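Local coordinates for periplasmic binding protein (Pseudomonas aeruginosa, PDB 2R79) that binds heme in the periplasm and probably hands it to an inner-membrane transporter for uptake, at residues L190-D202 against P223-P237. Sequence-based numbering, arbitrary orientation.
Sequences LAALDPVAVVIAD and PTRAARDGRLLVLDP
Arg225 holds Asp194 twice, by its guanidinium at the backbone carbonyl and by its own backbone N at the carboxylate. Bent at chi3 (-64°), its chain brings NH2 to Asp194 O at 2.9 Å, nearly in line with the carbonyl, while NE adds a weak bond to the same oxygen. The Asp194 and Arg225 side chains cross at about a right angle, their flat ends turned 39° apart. Asp194 CG stands anti to its own backbone N (chi1 -155°), which carries OD2 to Arg225 N, 3.0 Å away in the first turn of helix 225-228. Thr224 N-caps that helix: OG1 accepts from Ala227 N and also hydrogen-bonds Leu221 O, and CG2 packs on Ala191 CA and Pro195 CD. Val196 CG2 sits over one face of the Arg225 guanidinium, toward its rim, 3.5 Å from NH2; CG1 runs alongside Arg231. A water links Val196 O to Asp229 OD2. Beyond a Schellman motif at Gly230, strands 197-202 and 232-235 pair in parallel within the mixed sheet of a periplasmic binding protein lobe, with Ile200 N meeting Leu233 O at 2.7 Å. Val198, Ile200, Leu232 and Val234 share one face; there Val198 CG2 abuts Ala226 CB at 3.5 Å, and helix 207-217 covers Ile200 and Val234. On the opposite face Val199 CG1 touches Leu235 CB at 3.8 Å where the two side chains cross at a slant, and helix 248-259 packs on Val199 and Leu233. Pro237, which touches heme, sets CG 3.3 Å from Asp202 O.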
# COMPACT_ATOMS: atom_id res chain seq x y z
N LEU A 190 19.00 24.92 25.28
CA LEU A 190 18.88 24.43 23.91
C LEU A 190 18.28 25.48 22.98
O LEU A 190 18.76 25.68 21.87
CB LEU A 190 18.04 23.16 23.88
CG LEU A 190 18.80 21.82 23.89
CD1 LEU A 190 19.89 21.83 24.95
CD2 LEU A 190 17.81 20.70 24.12
N ALA A 191 17.22 26.14 23.43
CA ALA A 191 16.58 27.16 22.61
C ALA A 191 17.51 28.35 22.43
O ALA A 191 17.53 28.97 21.36
CB ALA A 191 15.28 27.61 23.25
N ALA A 192 18.27 28.67 23.47
CA ALA A 192 19.20 29.78 23.41
C ALA A 192 20.25 29.54 22.35
O ALA A 192 20.69 30.47 21.67
CB ALA A 192 19.86 29.97 24.76
N LEU A 193 20.65 28.28 22.20
CA LEU A 193 21.66 27.91 21.21
C LEU A 193 21.16 28.22 19.80
O LEU A 193 21.96 28.41 18.88
CB LEU A 193 22.02 26.43 21.34
CG LEU A 193 22.96 26.14 22.51
CD1 LEU A 193 22.95 24.65 22.82
CD2 LEU A 193 24.37 26.61 22.15
N ASP A 194 19.85 28.27 19.64
CA ASP A 194 19.20 28.60 18.37
C ASP A 194 19.80 27.89 17.15
O ASP A 194 20.33 28.53 16.25
CB ASP A 194 19.27 30.12 18.15
CG ASP A 194 18.17 30.62 17.23
OD1 ASP A 194 18.21 31.80 16.83
OD2 ASP A 194 17.26 29.82 16.91
N PRO A 195 19.69 26.56 17.11
CA PRO A 195 20.22 25.75 16.01
C PRO A 195 19.53 26.05 14.68
O PRO A 195 18.34 26.33 14.65
CB PRO A 195 19.93 24.31 16.44
CG PRO A 195 19.62 24.42 17.88
CD PRO A 195 18.92 25.72 18.03
N VAL A 196 20.29 25.97 13.60
CA VAL A 196 19.74 26.17 12.26
C VAL A 196 18.90 24.94 11.94
O VAL A 196 17.93 25.01 11.18
CB VAL A 196 20.87 26.31 11.22
CG1 VAL A 196 20.36 25.98 9.82
CG2 VAL A 196 21.42 27.72 11.25
N ALA A 197 19.28 23.81 12.53
CA ALA A 197 18.57 22.56 12.32
C ALA A 197 18.78 21.68 13.54
O ALA A 197 19.80 21.77 14.22
CB ALA A 197 19.10 21.85 11.07
N VAL A 198 17.80 20.83 13.81
CA VAL A 198 17.88 19.93 14.94
C VAL A 198 17.67 18.52 14.43
O VAL A 198 16.71 18.26 13.70
CB VAL A 198 16.81 20.26 16.00
CG1 VAL A 198 16.86 19.25 17.14
CG2 VAL A 198 17.02 21.65 16.54
N VAL A 199 18.56 17.60 14.79
CA VAL A 199 18.43 16.21 14.37
C VAL A 199 17.88 15.41 15.54
O VAL A 199 18.45 15.42 16.63
CB VAL A 199 19.79 15.64 13.91
CG1 VAL A 199 19.65 14.14 13.60
CG2 VAL A 199 20.28 16.37 12.66
N ILE A 200 16.77 14.72 15.32
CA ILE A 200 16.11 13.94 16.36
C ILE A 200 16.18 12.45 16.09
O ILE A 200 15.76 11.98 15.04
CB ILE A 200 14.63 14.30 16.46
CG1 ILE A 200 14.47 15.82 16.57
CG2 ILE A 200 14.00 13.59 17.65
CD1 ILE A 200 13.35 16.36 15.69
N ALA A 201 16.71 11.71 17.06
CA ALA A 201 16.79 10.26 16.95
C ALA A 201 15.88 9.79 18.08
O ALA A 201 16.25 9.84 19.25
CB ALA A 201 18.21 9.79 17.18
N ASP A 202 14.67 9.38 17.72
CA ASP A 202 13.73 8.93 18.72
C ASP A 202 13.63 7.40 18.74
O ASP A 202 13.52 6.76 17.70
CB ASP A 202 12.36 9.55 18.45
CG ASP A 202 11.44 9.49 19.65
OD1 ASP A 202 11.11 8.37 20.10
OD2 ASP A 202 11.07 10.56 20.17
N PRO A 223 10.62 28.19 18.96
CA PRO A 223 11.14 29.49 18.53
C PRO A 223 12.54 29.44 17.93
O PRO A 223 13.14 30.49 17.67
CB PRO A 223 11.09 30.32 19.80
CG PRO A 223 11.41 29.32 20.85
CD PRO A 223 10.53 28.14 20.43
N THR A 224 13.07 28.24 17.72
CA THR A 224 14.40 28.10 17.13
C THR A 224 14.29 28.24 15.62
O THR A 224 13.24 28.01 15.04
CB THR A 224 15.02 26.73 17.45
OG1 THR A 224 14.27 25.70 16.80
CG2 THR A 224 15.01 26.49 18.95
N ARG A 225 15.38 28.62 14.97
CA ARG A 225 15.37 28.75 13.52
C ARG A 225 15.03 27.38 12.92
O ARG A 225 14.36 27.29 11.89
CB ARG A 225 16.74 29.23 13.03
CG ARG A 225 17.05 30.68 13.38
CD ARG A 225 18.44 31.10 12.92
NE ARG A 225 19.49 30.35 13.60
CZ ARG A 225 20.79 30.54 13.42
NH1 ARG A 225 21.21 31.48 12.58
NH2 ARG A 225 21.67 29.80 14.07
N ALA A 226 15.49 26.32 13.58
CA ALA A 226 15.24 24.95 13.14
C ALA A 226 13.74 24.69 12.97
O ALA A 226 13.30 24.23 11.92
CB ALA A 226 15.85 23.95 14.13
N ALA A 227 12.96 25.00 14.00
CA ALA A 227 11.51 24.80 13.95
C ALA A 227 10.87 25.75 12.93
O ALA A 227 10.00 25.34 12.16
CB ALA A 227 10.88 25.03 15.33
N ARG A 228 11.32 26.99 12.91
CA ARG A 228 10.78 28.00 12.00
C ARG A 228 10.98 27.66 10.53
O ARG A 228 10.07 27.84 9.72
CB ARG A 228 11.42 29.37 12.30
CG ARG A 228 10.92 30.50 11.42
CD ARG A 228 12.06 31.08 10.60
NE ARG A 228 12.99 31.84 11.42
CZ ARG A 228 14.24 32.15 11.06
NH1 ARG A 228 14.71 31.75 9.89
NH2 ARG A 228 15.01 32.86 11.88
N ASP A 229 12.16 27.16 10.18
CA ASP A 229 12.43 26.83 8.79
C ASP A 229 12.10 25.39 8.41
O ASP A 229 12.47 24.93 7.33
CB ASP A 229 13.90 27.13 8.46
CG ASP A 229 14.27 28.57 8.76
OD1 ASP A 229 13.44 29.48 8.51
OD2 ASP A 229 15.40 28.81 9.24
N GLY A 230 11.38 24.68 9.27
CA GLY A 230 11.03 23.30 8.98
C GLY A 230 12.25 22.41 8.87
O GLY A 230 12.38 21.64 7.91
N ARG A 231 13.14 22.50 9.85
CA ARG A 231 14.34 21.70 9.86
C ARG A 231 14.55 20.84 11.10
O ARG A 231 15.65 20.78 11.67
CB ARG A 231 15.57 22.58 9.62
CG ARG A 231 15.58 23.17 8.24
CD ARG A 231 16.89 23.83 7.89
NE ARG A 231 16.75 24.58 6.65
CZ ARG A 231 17.76 25.12 5.98
NH1 ARG A 231 19.01 24.99 6.45
NH2 ARG A 231 17.53 25.77 4.84
N LEU A 232 13.48 20.19 11.53
CA LEU A 232 13.55 19.25 12.64
C LEU A 232 13.66 17.94 11.87
O LEU A 232 12.65 17.40 11.41
CB LEU A 232 12.27 19.28 13.46
CG LEU A 232 11.93 20.57 14.20
CD1 LEU A 232 10.67 20.37 15.03
CD2 LEU A 232 13.10 20.98 15.10
N LEU A 233 14.89 17.46 11.69
CA LEU A 233 15.15 16.25 10.94
C LEU A 233 15.11 15.00 11.80
O LEU A 233 15.72 14.94 12.86
CB LEU A 233 16.50 16.37 10.25
CG LEU A 233 16.72 17.73 9.56
CD1 LEU A 233 18.16 17.86 9.10
CD2 LEU A 233 15.76 17.88 8.39
N VAL A 234 14.37 13.99 11.35
CA VAL A 234 14.26 12.76 12.11
C VAL A 234 15.20 11.71 11.55
O VAL A 234 15.13 11.35 10.38
CB VAL A 234 12.81 12.24 12.09
CG1 VAL A 234 12.69 10.98 12.94
CG2 VAL A 234 11.89 13.33 12.63
N LEU A 235 16.10 11.25 12.41
CA LEU A 235 17.09 10.26 12.02
C LEU A 235 16.81 8.89 12.61
O LEU A 235 16.32 8.77 13.74
CB LEU A 235 18.48 10.71 12.48
CG LEU A 235 19.66 9.90 11.95
CD1 LEU A 235 19.88 10.24 10.48
CD2 LEU A 235 20.92 10.21 12.74
N ASP A 236 17.13 7.86 11.84
CA ASP A 236 16.96 6.48 12.27
C ASP A 236 17.88 6.27 13.47
O ASP A 236 19.10 6.30 13.33
CB ASP A 236 17.35 5.54 11.13
CG ASP A 236 17.20 4.08 11.49
OD1 ASP A 236 16.83 3.77 12.65
OD2 ASP A 236 17.44 3.23 10.60
N PRO A 237 17.31 6.05 14.66
CA PRO A 237 18.12 5.84 15.86
C PRO A 237 19.12 4.69 15.83
O PRO A 237 20.17 4.77 16.48
CB PRO A 237 17.07 5.67 16.97
CG PRO A 237 15.92 5.05 16.23
CD PRO A 237 15.88 5.85 14.94
O HOH W 1 17.31 27.02 9.54
O HOH W 2 13.93 8.82 15.30